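Long-range contacts in TRNA threonylcarbamoyladenosine dehydratase (Escherichia coli, PDB 4D79), which catalyses the ATP-dependent dehydration of threonylcarbamoyladenosine at position 37 of tRNAs reading codons that begin with adenine, giving its cyclic form: residues S123-A128 against N145-V150; L138-R143 against S187-V192; Q165-A170 against C203-E208; L169-Q174 against K196-V201. All blocks are in the same frame, centred on the assembly; numbering follows the deposited sequence.

Contact 1 (S123-A128 against N145-V150)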
loop_
_atom_site.group_PDB
_atom_site.type_symbol
_atom_site.label_atom_id
_atom_site.label_comp_id
_atom_site.label_asym_id
_atom_site.label_seq_id
_atom_site.Cartn_x
_atom_site.Cartn_y
_atom_site.Cartn_z
ATOM N N SER B 123 -9.587 15.176 -14.283
ATOM C CA SER B 123 -8.399 15.823 -13.729
ATOM C C SER B 123 -7.142 14.979 -13.919
ATOM O O SER B 123 -6.041 15.525 -14.027
ATOM C CB SER B 123 -8.571 16.085 -12.233
ATOM O OG SER B 123 -9.836 16.632 -11.939
ATOM N N TYR B 124 -7.273 13.658 -13.896
ATOM C CA TYR B 124 -6.144 12.755 -14.028
ATOM C C TYR B 124 -6.682 11.387 -14.411
ATOM O O TYR B 124 -7.765 10.993 -13.979
ATOM C CB TYR B 124 -5.322 12.628 -12.717
ATOM C CG TYR B 124 -3.842 12.903 -12.932
ATOM C CD1 TYR B 124 -2.973 11.904 -13.406
ATOM C CD2 TYR B 124 -3.320 14.144 -12.676
ATOM C CE1 TYR B 124 -1.631 12.181 -13.617
ATOM C CE2 TYR B 124 -2.006 14.431 -12.893
ATOM C CZ TYR B 124 -1.156 13.441 -13.341
ATOM O OH TYR B 124 0.142 13.786 -13.572
ATOM N N VAL B 125 -5.881 10.636 -15.158
ATOM C CA VAL B 125 -6.166 9.239 -15.470
ATOM C C VAL B 125 -5.045 8.375 -14.892
ATOM O O VAL B 125 -3.865 8.644 -15.121
ATOM C CB VAL B 125 -6.315 9.011 -16.988
ATOM C CG1 VAL B 125 -6.569 7.530 -17.294
ATOM C CG2 VAL B 125 -7.483 9.874 -17.541
ATOM N N ILE B 126 -5.415 7.346 -14.152
ATOM C CA ILE B 126 -4.478 6.367 -13.612
ATOM C C ILE B 126 -4.672 5.070 -14.398
ATOM O O ILE B 126 -5.743 4.438 -14.373
ATOM C CB ILE B 126 -4.663 6.160 -12.103
ATOM C CG1 ILE B 126 -4.400 7.480 -11.360
ATOM C CG2 ILE B 126 -3.731 5.048 -11.602
ATOM C CD1 ILE B 126 -4.588 7.407 -9.911
ATOM N N ASP B 127 -3.668 4.722 -15.161
ATOM C CA ASP B 127 -3.738 3.574 -16.044
ATOM C C ASP B 127 -3.142 2.376 -15.325
ATOM O O ASP B 127 -1.922 2.301 -15.129
ATOM C CB ASP B 127 -3.016 3.836 -17.349
ATOM C CG ASP B 127 -2.658 2.565 -18.051
ATOM O OD1 ASP B 127 -3.480 1.639 -17.974
ATOM O OD2 ASP B 127 -1.593 2.488 -18.689
ATOM N N ALA B 128 -4.005 1.433 -14.962
ATOM C CA ALA B 128 -3.614 0.218 -14.251
ATOM C C ALA B 128 -4.049 -1.011 -15.038
ATOM O O ALA B 128 -4.434 -2.040 -14.465
ATOM C CB ALA B 128 -4.197 0.221 -12.842
ATOM N N ASN B 145 -4.044 14.056 -26.395
ATOM C CA ASN B 145 -5.021 15.033 -25.967
ATOM C C ASN B 145 -4.581 15.821 -24.755
ATOM O O ASN B 145 -5.357 16.633 -24.229
ATOM C CB ASN B 145 -6.352 14.329 -25.740
ATOM C CG ASN B 145 -7.019 13.968 -27.064
ATOM O OD1 ASN B 145 -7.538 14.852 -27.757
ATOM N ND2 ASN B 145 -6.991 12.688 -27.430
ATOM N N LYS B 146 -3.340 15.618 -24.318
ATOM C CA LYS B 146 -2.786 16.304 -23.161
ATOM C C LYS B 146 -3.639 16.072 -21.906
ATOM O O LYS B 146 -3.820 16.960 -21.075
ATOM C CB LYS B 146 -2.633 17.794 -23.460
ATOM C CG LYS B 146 -1.749 18.019 -24.700
ATOM C CD LYS B 146 -1.548 19.495 -24.994
ATOM C CE LYS B 146 -0.620 19.733 -26.186
ATOM N NZ LYS B 146 -1.114 19.179 -27.479
ATOM N N ILE B 147 -4.197 14.878 -21.794
ATOM C CA ILE B 147 -4.941 14.493 -20.596
ATOM C C ILE B 147 -3.934 13.998 -19.559
ATOM O O ILE B 147 -3.126 13.112 -19.885
ATOM C CB ILE B 147 -5.955 13.403 -20.934
ATOM C CG1 ILE B 147 -7.003 13.906 -21.961
ATOM C CG2 ILE B 147 -6.591 12.842 -19.652
ATOM C CD1 ILE B 147 -7.925 12.841 -22.425
ATOM N N PRO B 148 -3.910 14.553 -18.343
ATOM C CA PRO B 148 -2.928 14.088 -17.345
ATOM C C PRO B 148 -3.093 12.606 -17.072
ATOM O O PRO B 148 -4.188 12.113 -16.798
ATOM C CB PRO B 148 -3.234 14.932 -16.098
ATOM C CG PRO B 148 -3.928 16.157 -16.642
ATOM C CD PRO B 148 -4.732 15.670 -17.827
ATOM N N LEU B 149 -1.997 11.899 -17.179
ATOM C CA LEU B 149 -1.998 10.453 -17.105
ATOM C C LEU B 149 -0.775 9.987 -16.352
ATOM O O LEU B 149 0.322 10.512 -16.547
ATOM C CB LEU B 149 -1.964 9.828 -18.496
ATOM C CG LEU B 149 -1.674 8.333 -18.644
ATOM C CD1 LEU B 149 -2.896 7.559 -18.374
ATOM C CD2 LEU B 149 -1.119 8.058 -20.021
ATOM N N VAL B 150 -0.952 8.951 -15.559
ATOM C CA VAL B 150 0.174 8.189 -15.038
ATOM C C VAL B 150 -0.108 6.725 -15.318
ATOM O O VAL B 150 -1.217 6.236 -15.081
ATOM C CB VAL B 150 0.457 8.466 -13.545
ATOM C CG1 VAL B 150 -0.760 8.247 -12.647
ATOM C CG2 VAL B 150 1.666 7.620 -13.082
HETATM O O HOH W 1 1.681 11.951 -14.736
#
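Lys146, with positive phi, closes the helix before this strand in a Schellman motif, and the chain then turns in beside 123-128. At Ile147 the CG2 branch, anti to its backbone N, meets Val125 CG2 at 3.7 Å. Pro148 follows and lays its CB over the centre of the Tyr124 ring, 3.5 Å from the centroid and 14° off the normal, a CH-pi contact on one face; its carbonyl O accepts from Val125 N at 2.8 Å. Leu149 bridges to Val125 in parallel register, and its CD1 reaches back to Val125 CG1 at 3.8 Å. One water accepts from Tyr124 OH, in the plane of the ring, and donates to Leu149 O, which ties the tip of the ring to the strand. Val150 N then donates to Val125 O at 3.0 Å, nearly along the C=O axis, while Val150 O takes the almost straight bond from Asp127 N (2.9 Å, 178°). On the Ile126 face, Val150 CG1 lies alongside Ile126 CG1. These are the two parallel strands of a beta-alpha-beta unit of the Rossmann-like ThiF fold: helix 132-144 packs on Asp127, helix 242-266 on Tyr124 and Ile126, and strand 32-36 pairs with the far edge of 124-127.

Contact 2 (L138-R143 against S187-V192); sequences LIAYCR and SDFGVV
The tightly packed part of this interface centres on the buried methyl of Ala140, and no hydrogen bond joins the segments. Ala140 CB, directed at the other segment, sits over one face of the Phe189 ring, displaced toward its root: it is 3.6 Å from Phe189 CG but 4.0 Å from the ring centroid, a CH-pi approach 29° off the normal. Val191 CG2 borders the same methyl more loosely, 4.2 Å from Ala140 CB. On the more exposed side the contact is carried by Arg143, itself partly exposed. Its chain runs extended from CG to NE, with CG anti to the backbone N (chi1 -177°), and meets Val191 tip to tip, so that Val191 CG1 lies over the centre of the guanidinium, 3.6 Å from Arg143 CZ. The bond from Arg143 NE to Leu199 O, outside the pair, is consistent with a fixed orientation. Val192, exposed, adds little beyond a carbonyl O 3.8 Å from Arg143 NH2. An alanine in place of Arg143 would probably loosen this edge of the contact, losing both the flat surface under Val191 and the bond to Leu199 O. Helix 132-144 thus faces the C-terminal end of helix 176-189, with Ile139 packing on Leu181 and Leu185.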
loop_
_atom_site.group_PDB
_atom_site.type_symbol
_atom_site.label_atom_id
_atom_site.label_comp_id
_atom_site.label_asym_id
_atom_site.label_seq_id
_atom_site.Cartn_x
_atom_site.Cartn_y
_atom_site.Cartn_z
ATOM N N LEU B 138 -5.204 3.543 -24.584
ATOM C CA LEU B 138 -5.466 4.560 -23.575
ATOM C C LEU B 138 -4.327 5.571 -23.533
ATOM O O LEU B 138 -4.555 6.785 -23.536
ATOM C CB LEU B 138 -5.666 3.912 -22.191
ATOM C CG LEU B 138 -5.937 4.861 -21.012
ATOM C CD1 LEU B 138 -7.257 5.575 -21.247
ATOM C CD2 LEU B 138 -5.962 4.107 -19.691
ATOM N N ILE B 139 -3.085 5.084 -23.511
ATOM C CA ILE B 139 -1.935 5.977 -23.380
ATOM C C ILE B 139 -1.825 6.905 -24.575
ATOM O O ILE B 139 -1.593 8.110 -24.416
ATOM C CB ILE B 139 -0.650 5.159 -23.170
ATOM C CG1 ILE B 139 -0.681 4.552 -21.765
ATOM C CG2 ILE B 139 0.630 6.013 -23.361
ATOM C CD1 ILE B 139 0.346 3.522 -21.595
ATOM N N ALA B 140 -1.958 6.353 -25.790
ATOM C CA ALA B 140 -1.852 7.164 -26.997
ATOM C C ALA B 140 -2.912 8.262 -27.010
ATOM O O ALA B 140 -2.605 9.425 -27.289
ATOM C CB ALA B 140 -1.944 6.260 -28.228
ATOM N N TYR B 141 -4.143 7.929 -26.620
ATOM C CA TYR B 141 -5.212 8.915 -26.587
ATOM C C TYR B 141 -4.951 10.007 -25.553
ATOM O O TYR B 141 -5.087 11.203 -25.855
ATOM C CB TYR B 141 -6.555 8.235 -26.322
ATOM C CG TYR B 141 -7.685 9.227 -26.480
ATOM C CD1 TYR B 141 -8.247 9.477 -27.740
ATOM C CD2 TYR B 141 -8.120 9.964 -25.409
ATOM C CE1 TYR B 141 -9.264 10.426 -27.904
ATOM C CE2 TYR B 141 -9.134 10.904 -25.543
ATOM C CZ TYR B 141 -9.682 11.138 -26.806
ATOM O OH TYR B 141 -10.670 12.059 -26.917
ATOM N N CYS B 142 -4.598 9.634 -24.302
ATOM C CA CYS B 142 -4.379 10.665 -23.303
ATOM C C CYS B 142 -3.171 11.511 -23.651
ATOM O O CYS B 142 -3.203 12.730 -23.474
ATOM C CB CYS B 142 -4.189 10.042 -21.902
ATOM S SG CYS B 142 -5.729 9.326 -21.346
ATOM N N ARG B 143 -2.109 10.879 -24.166
ATOM C CA ARG B 143 -0.923 11.628 -24.570
ATOM C C ARG B 143 -1.248 12.664 -25.660
ATOM O O ARG B 143 -0.896 13.836 -25.514
ATOM C CB ARG B 143 0.146 10.655 -25.053
ATOM C CG ARG B 143 1.477 11.294 -25.442
ATOM C CD ARG B 143 2.345 10.199 -26.069
ATOM N NE ARG B 143 3.658 10.643 -26.536
ATOM C CZ ARG B 143 3.960 11.010 -27.771
ATOM N NH1 ARG B 143 3.034 11.028 -28.730
ATOM N NH2 ARG B 143 5.210 11.370 -28.038
ATOM N N SER B 187 4.194 0.846 -33.244
ATOM C CA SER B 187 3.674 0.188 -34.438
ATOM C C SER B 187 2.219 0.562 -34.701
ATOM O O SER B 187 1.830 0.748 -35.858
ATOM C CB SER B 187 3.843 -1.330 -34.317
ATOM O OG SER B 187 3.079 -1.849 -33.241
ATOM N N ASP B 188 1.398 0.681 -33.653
ATOM C CA ASP B 188 -0.042 0.869 -33.826
ATOM C C ASP B 188 -0.506 2.321 -33.758
ATOM O O ASP B 188 -1.632 2.601 -34.182
ATOM C CB ASP B 188 -0.828 0.085 -32.766
ATOM C CG ASP B 188 -0.858 -1.395 -33.045
ATOM O OD1 ASP B 188 0.075 -1.876 -33.710
ATOM O OD2 ASP B 188 -1.807 -2.075 -32.603
ATOM N N PHE B 189 0.288 3.229 -33.193
ATOM C CA PHE B 189 -0.148 4.601 -32.950
ATOM C C PHE B 189 0.871 5.652 -33.357
ATOM O O PHE B 189 0.615 6.847 -33.155
ATOM C CB PHE B 189 -0.501 4.790 -31.460
ATOM C CG PHE B 189 -1.654 3.941 -31.014
ATOM C CD1 PHE B 189 -2.961 4.381 -31.206
ATOM C CD2 PHE B 189 -1.441 2.697 -30.450
ATOM C CE1 PHE B 189 -4.021 3.601 -30.826
ATOM C CE2 PHE B 189 -2.505 1.908 -30.067
ATOM C CZ PHE B 189 -3.791 2.361 -30.248
ATOM N N GLY B 190 2.014 5.248 -33.896
ATOM C CA GLY B 190 3.023 6.190 -34.311
ATOM C C GLY B 190 3.663 6.949 -33.184
ATOM O O GLY B 190 4.283 7.987 -33.427
ATOM N N VAL B 191 3.531 6.465 -31.951
ATOM C CA VAL B 191 4.104 7.129 -30.785
ATOM C C VAL B 191 5.543 6.661 -30.629
ATOM O O VAL B 191 5.795 5.482 -30.360
ATOM C CB VAL B 191 3.283 6.835 -29.520
ATOM C CG1 VAL B 191 3.936 7.454 -28.311
ATOM C CG2 VAL B 191 1.865 7.353 -29.671
ATOM N N VAL B 192 6.482 7.599 -30.762
ATOM C CA VAL B 192 7.910 7.315 -30.750
ATOM C C VAL B 192 8.600 8.371 -29.902
ATOM O O VAL B 192 8.061 9.455 -29.655
ATOM C CB VAL B 192 8.492 7.311 -32.177
ATOM C CG1 VAL B 192 7.871 6.194 -32.984
ATOM C CG2 VAL B 192 8.244 8.665 -32.841
#

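Contact 3 (Q165-A170 against C203-E208). With K (potassium ion), chain I.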
loop_
_atom_site.group_PDB
_atom_site.type_symbol
_atom_site.label_atom_id
_atom_site.label_comp_id
_atom_site.label_asym_id
_atom_site.label_seq_id
_atom_site.Cartn_x
_atom_site.Cartn_y
_atom_site.Cartn_z
ATOM N N GLN B 165 9.538 3.577 -8.441
ATOM C CA GLN B 165 9.784 4.976 -8.737
ATOM C C GLN B 165 9.020 5.336 -10.011
ATOM O O GLN B 165 8.366 4.494 -10.634
ATOM C CB GLN B 165 11.282 5.270 -8.836
ATOM C CG GLN B 165 12.050 4.262 -9.596
ATOM C CD GLN B 165 13.545 4.408 -9.415
ATOM O OE1 GLN B 165 14.149 5.342 -9.921
ATOM N NE2 GLN B 165 14.139 3.504 -8.641
ATOM N N VAL B 166 9.100 6.608 -10.386
ATOM C CA VAL B 166 8.384 7.161 -11.532
ATOM C C VAL B 166 9.406 7.717 -12.511
ATOM O O VAL B 166 10.275 8.506 -12.122
ATOM C CB VAL B 166 7.393 8.271 -11.115
ATOM C CG1 VAL B 166 6.541 8.693 -12.313
ATOM C CG2 VAL B 166 6.504 7.815 -9.980
ATOM N N THR B 167 9.275 7.345 -13.784
ATOM C CA THR B 167 10.141 7.887 -14.813
ATOM C C THR B 167 9.373 7.909 -16.143
ATOM O O THR B 167 8.231 7.445 -16.255
ATOM C CB THR B 167 11.443 7.060 -14.903
ATOM O OG1 THR B 167 12.454 7.789 -15.607
ATOM C CG2 THR B 167 11.218 5.749 -15.595
ATOM N N ASP B 168 10.015 8.451 -17.161
ATOM C CA ASP B 168 9.406 8.445 -18.478
ATOM C C ASP B 168 9.335 7.016 -18.992
ATOM O O ASP B 168 10.274 6.230 -18.814
ATOM C CB ASP B 168 10.203 9.290 -19.449
ATOM C CG ASP B 168 9.504 9.437 -20.785
ATOM O OD1 ASP B 168 8.659 10.359 -20.902
ATOM O OD2 ASP B 168 9.768 8.631 -21.713
ATOM N N LEU B 169 8.213 6.697 -19.642
ATOM C CA LEU B 169 7.962 5.337 -20.124
ATOM C C LEU B 169 9.106 4.818 -20.972
ATOM O O LEU B 169 9.380 3.613 -20.962
ATOM C CB LEU B 169 6.634 5.291 -20.898
ATOM C CG LEU B 169 6.259 3.954 -21.572
ATOM C CD1 LEU B 169 6.161 2.816 -20.537
ATOM C CD2 LEU B 169 4.927 4.112 -22.381
ATOM N N ALA B 170 9.808 5.706 -21.683
ATOM C CA ALA B 170 10.941 5.288 -22.502
ATOM C C ALA B 170 12.098 4.715 -21.699
ATOM O O ALA B 170 12.948 4.022 -22.288
ATOM C CB ALA B 170 11.490 6.452 -23.315
ATOM N N CYS B 203 5.576 6.921 -15.946
ATOM C CA CYS B 203 5.377 5.493 -15.730
ATOM C C CYS B 203 5.932 5.057 -14.370
ATOM O O CYS B 203 7.103 5.298 -14.067
ATOM C CB CYS B 203 6.043 4.682 -16.828
ATOM S SG CYS B 203 5.614 2.919 -16.713
ATOM N N VAL B 204 5.098 4.387 -13.576
ATOM C CA VAL B 204 5.553 3.771 -12.337
ATOM C C VAL B 204 6.169 2.409 -12.670
ATOM O O VAL B 204 5.552 1.580 -13.345
ATOM C CB VAL B 204 4.394 3.598 -11.348
ATOM C CG1 VAL B 204 4.925 2.986 -10.013
ATOM C CG2 VAL B 204 3.648 4.930 -11.100
ATOM N N PHE B 205 7.386 2.183 -12.208
ATOM C CA PHE B 205 8.096 0.932 -12.438
ATOM C C PHE B 205 9.006 0.689 -11.244
ATOM O O PHE B 205 9.055 1.488 -10.315
ATOM C CB PHE B 205 8.914 0.989 -13.741
ATOM C CG PHE B 205 10.207 1.705 -13.572
ATOM C CD1 PHE B 205 10.225 3.064 -13.350
ATOM C CD2 PHE B 205 11.408 1.026 -13.603
ATOM C CE1 PHE B 205 11.429 3.747 -13.130
ATOM C CE2 PHE B 205 12.610 1.708 -13.394
ATOM C CZ PHE B 205 12.618 3.055 -13.154
ATOM N N SER B 206 9.714 -0.440 -11.264
ATOM C CA SER B 206 10.685 -0.757 -10.233
ATOM C C SER B 206 12.026 -1.153 -10.834
ATOM O O SER B 206 12.078 -1.828 -11.860
ATOM C CB SER B 206 10.141 -1.836 -9.334
ATOM O OG SER B 206 11.164 -2.278 -8.469
ATOM N N THR B 207 13.113 -0.709 -10.202
ATOM C CA THR B 207 14.450 -1.091 -10.641
ATOM C C THR B 207 14.793 -2.522 -10.279
ATOM O O THR B 207 15.834 -3.001 -10.712
ATOM C CB THR B 207 15.526 -0.193 -10.038
ATOM O OG1 THR B 207 15.351 -0.103 -8.621
ATOM C CG2 THR B 207 15.442 1.214 -10.655
ATOM N N GLU B 208 13.951 -3.187 -9.496
ATOM C CA GLU B 208 14.216 -4.559 -9.082
ATOM C C GLU B 208 14.176 -5.509 -10.283
ATOM O O GLU B 208 13.295 -5.413 -11.144
ATOM C CB GLU B 208 13.162 -4.970 -8.039
ATOM C CG GLU B 208 13.293 -6.393 -7.526
ATOM C CD GLU B 208 12.100 -6.814 -6.676
ATOM O OE1 GLU B 208 11.244 -5.959 -6.338
ATOM O OE2 GLU B 208 11.982 -8.028 -6.427
HETATM K K K I . 11.395 -4.089 -12.413
HETATM O O HOH W 2 8.835 -2.676 -13.064
#
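The Phe205 ring has the backbone C of Val166 at its edge, near the ring plane, while Gln165 O approaches it obliquely. The side chain of Gln165 runs beside the ring, pointing the same way, with Gln165 CG 3.6 Å from Phe205 CE1 and the amide plane turned 45° from that of the ring. Both residues hold their CG in the crowded position between backbone N and carbonyl carbon, which keeps the two groups together over one face of the sheet. Beyond the ring the amide crosses Thr207 at about a right angle, Gln165 NE2 standing 3.3 Å from Thr207 CG2. An alanine at Gln165 would probably leave one flank of Phe205 and the Thr207 methyl less well packed. Strands 164-168 and 202-206 are the antiparallel pair that closes one end of the mixed sheet of this ThiF-family domain. Gln165 and Phe205 form a hydrogen-bonded pair, with Gln165 N to Phe205 O at 2.8 Å and Phe205 N to Gln165 O at 3.0 Å, both nearly along the C=O axes. At Thr167 and Cys203 the second such pair is less regular: Thr167 N sits above the carbonyl plane of Cys203 O, 25° out of it, and Cys203 N to Thr167 O is bent to 145°. Past the strand, Ser206 OG accepts from Glu208 N in an ST turn. This turn presents Ser206 O, at 2.4 Å, and Glu208 O, at 2.6 Å, to the potassium ion, whose shell also includes Gln158, Gln174 and a water that accepts from Ser206 N.

Contact 4 (L169-Q174 against K196-V201); sequences LAKTIQ and KGKLGV. With K (potassium ion), chain I.
A single hydrogen bond crosses between these loops: Leu169 N donates to Val201 O at 2.8 Å, nearly along the C=O axis although bent to 151° at the hydrogen. The backbone of the second loop is also gripped by Asp168, whose carboxylate accepts from Leu199 N and Val201 N. The apolar contacts gather around these bonds. Leu199, with CG anti to its carbonyl carbon, extends CD1 to 3.9 Å from Leu169 CG, the two side chains crossing obliquely, while Leu169 CB faces Val201 CB at 4.0 Å. Ala170 fills the next position, its CB 4.2 Å from Leu199 CG. A polar atom also borders that methyl, the carbonyl Gly197 O lying 3.2 Å from Ala170 CB. Charge forms a further group. Lys171, bent at chi3 (-71°), brings its tip across the extended Lys198 chain, so that Lys171 NZ is 3.6 Å from Lys198 CE and 3.9 Å from Lys198 NZ. Metal binding comes last: Gln174 O lies 2.6 Å from the potassium ion at the far end of 169-174, well away from the packing with 196-201. The chemistry therefore implies an interface held by leucine packing, one backbone bond and the Asp168 carboxylate, while the two ammonium groups at its outer side probably repel each other and may depress one another's pKa.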
loop_
_atom_site.group_PDB
_atom_site.type_symbol
_atom_site.label_atom_id
_atom_site.label_comp_id
_atom_site.label_asym_id
_atom_site.label_seq_id
_atom_site.Cartn_x
_atom_site.Cartn_y
_atom_site.Cartn_z
ATOM N N LEU B 169 8.213 6.697 -19.642
ATOM C CA LEU B 169 7.962 5.337 -20.124
ATOM C C LEU B 169 9.106 4.818 -20.972
ATOM O O LEU B 169 9.380 3.613 -20.962
ATOM C CB LEU B 169 6.634 5.291 -20.898
ATOM C CG LEU B 169 6.259 3.954 -21.572
ATOM C CD1 LEU B 169 6.161 2.816 -20.537
ATOM C CD2 LEU B 169 4.927 4.112 -22.381
ATOM N N ALA B 170 9.808 5.706 -21.683
ATOM C CA ALA B 170 10.941 5.288 -22.502
ATOM C C ALA B 170 12.098 4.715 -21.699
ATOM O O ALA B 170 12.948 4.022 -22.288
ATOM C CB ALA B 170 11.490 6.452 -23.315
ATOM N N LYS B 171 12.199 5.057 -20.416
ATOM C CA LYS B 171 13.380 4.785 -19.601
ATOM C C LYS B 171 13.146 3.715 -18.541
ATOM O O LYS B 171 14.010 3.491 -17.693
ATOM C CB LYS B 171 13.903 6.077 -18.969
ATOM C CG LYS B 171 14.232 7.139 -20.024
ATOM C CD LYS B 171 15.064 8.315 -19.497
ATOM C CE LYS B 171 14.328 9.266 -18.571
ATOM N NZ LYS B 171 15.236 10.390 -18.160
ATOM N N THR B 172 12.026 3.018 -18.582
ATOM C CA THR B 172 11.827 1.934 -17.646
ATOM C C THR B 172 12.779 0.763 -17.944
ATOM O O THR B 172 13.200 0.535 -19.085
ATOM C CB THR B 172 10.375 1.463 -17.696
ATOM O OG1 THR B 172 10.117 0.838 -18.947
ATOM C CG2 THR B 172 9.420 2.633 -17.489
ATOM N N ILE B 173 13.128 0.024 -16.891
ATOM C CA ILE B 173 13.909 -1.201 -16.985
ATOM C C ILE B 173 13.196 -2.319 -16.259
ATOM O O ILE B 173 12.310 -2.086 -15.428
ATOM C CB ILE B 173 15.327 -1.075 -16.397
ATOM C CG1 ILE B 173 15.232 -0.653 -14.910
ATOM C CG2 ILE B 173 16.150 -0.094 -17.227
ATOM C CD1 ILE B 173 16.481 -0.958 -14.102
ATOM N N GLN B 174 13.619 -3.546 -16.576
ATOM C CA GLN B 174 13.166 -4.751 -15.880
ATOM C C GLN B 174 11.653 -4.827 -15.848
ATOM O O GLN B 174 11.038 -5.080 -14.816
ATOM C CB GLN B 174 13.774 -4.853 -14.478
ATOM C CG GLN B 174 15.244 -5.307 -14.532
ATOM C CD GLN B 174 15.398 -6.794 -14.847
ATOM O OE1 GLN B 174 14.454 -7.559 -14.743
ATOM N NE2 GLN B 174 16.571 -7.178 -15.329
ATOM N N LYS B 196 14.899 14.153 -27.000
ATOM C CA LYS B 196 15.500 13.783 -25.724
ATOM C C LYS B 196 15.275 12.319 -25.357
ATOM O O LYS B 196 15.584 11.925 -24.232
ATOM C CB LYS B 196 14.954 14.662 -24.589
ATOM C CG LYS B 196 15.206 16.168 -24.687
ATOM C CD LYS B 196 14.416 16.918 -23.609
ATOM C CE LYS B 196 15.022 16.752 -22.205
ATOM N NZ LYS B 196 16.389 17.308 -22.025
ATOM N N GLY B 197 14.775 11.497 -26.268
ATOM C CA GLY B 197 14.610 10.093 -25.955
ATOM C C GLY B 197 13.460 9.800 -25.017
ATOM O O GLY B 197 13.470 8.775 -24.338
ATOM N N LYS B 198 12.449 10.657 -24.982
ATOM C CA LYS B 198 11.342 10.493 -24.051
ATOM C C LYS B 198 10.063 10.344 -24.858
ATOM O O LYS B 198 9.958 10.843 -25.986
ATOM C CB LYS B 198 11.255 11.670 -23.099
ATOM C CG LYS B 198 12.415 11.737 -22.119
ATOM C CD LYS B 198 12.301 12.895 -21.124
ATOM C CE LYS B 198 13.430 12.845 -20.098
ATOM N NZ LYS B 198 13.190 13.685 -18.889
ATOM N N LEU B 199 9.130 9.587 -24.302
ATOM C CA LEU B 199 7.795 9.458 -24.857
ATOM C C LEU B 199 6.806 10.480 -24.306
ATOM O O LEU B 199 5.701 10.611 -24.852
ATOM C CB LEU B 199 7.262 8.056 -24.586
ATOM C CG LEU B 199 7.904 6.952 -25.421
ATOM C CD1 LEU B 199 7.580 5.539 -24.871
ATOM C CD2 LEU B 199 7.494 7.063 -26.903
ATOM N N GLY B 200 7.169 11.214 -23.261
ATOM C CA GLY B 200 6.228 12.129 -22.642
ATOM C C GLY B 200 5.106 11.409 -21.933
ATOM O O GLY B 200 3.962 11.865 -21.964
ATOM N N VAL B 201 5.396 10.267 -21.325
ATOM C CA VAL B 201 4.415 9.502 -20.559
ATOM C C VAL B 201 5.071 9.093 -19.234
ATOM O O VAL B 201 6.123 8.450 -19.233
ATOM C CB VAL B 201 3.928 8.253 -21.318
ATOM C CG1 VAL B 201 2.933 7.475 -20.473
ATOM C CG2 VAL B 201 3.284 8.603 -22.689
HETATM K K K I . 11.395 -4.089 -12.413
HETATM O O HOH W 2 8.835 -2.676 -13.064
#

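Overall arrangement
The contacts lie along one sheet, its flanking helices and the loops between them. Contacts 1 and 3 meet where Val150 CG2 packs on Val204 CG2 at 3.9 Å, strands 149-152 and 202-206 being neighbours. Contact 2 adjoins contact 1 through helix 132-144, Ile139 CD1 lying 3.6 Å from Asp127 OD2, and reaches contact 4 where Ile139 CG2 packs on Val201 CG2 at 3.8 Å. Contacts 3 and 4, with centres about 8 Å apart, share Leu169 and Ala170 and supply three carbonyl ligands to one potassium ion. The ATP pocket touches contact 1 at Ala128; the nearest atoms of the Val204 side chain in contact 3 are about 13 Å from the nucleotide.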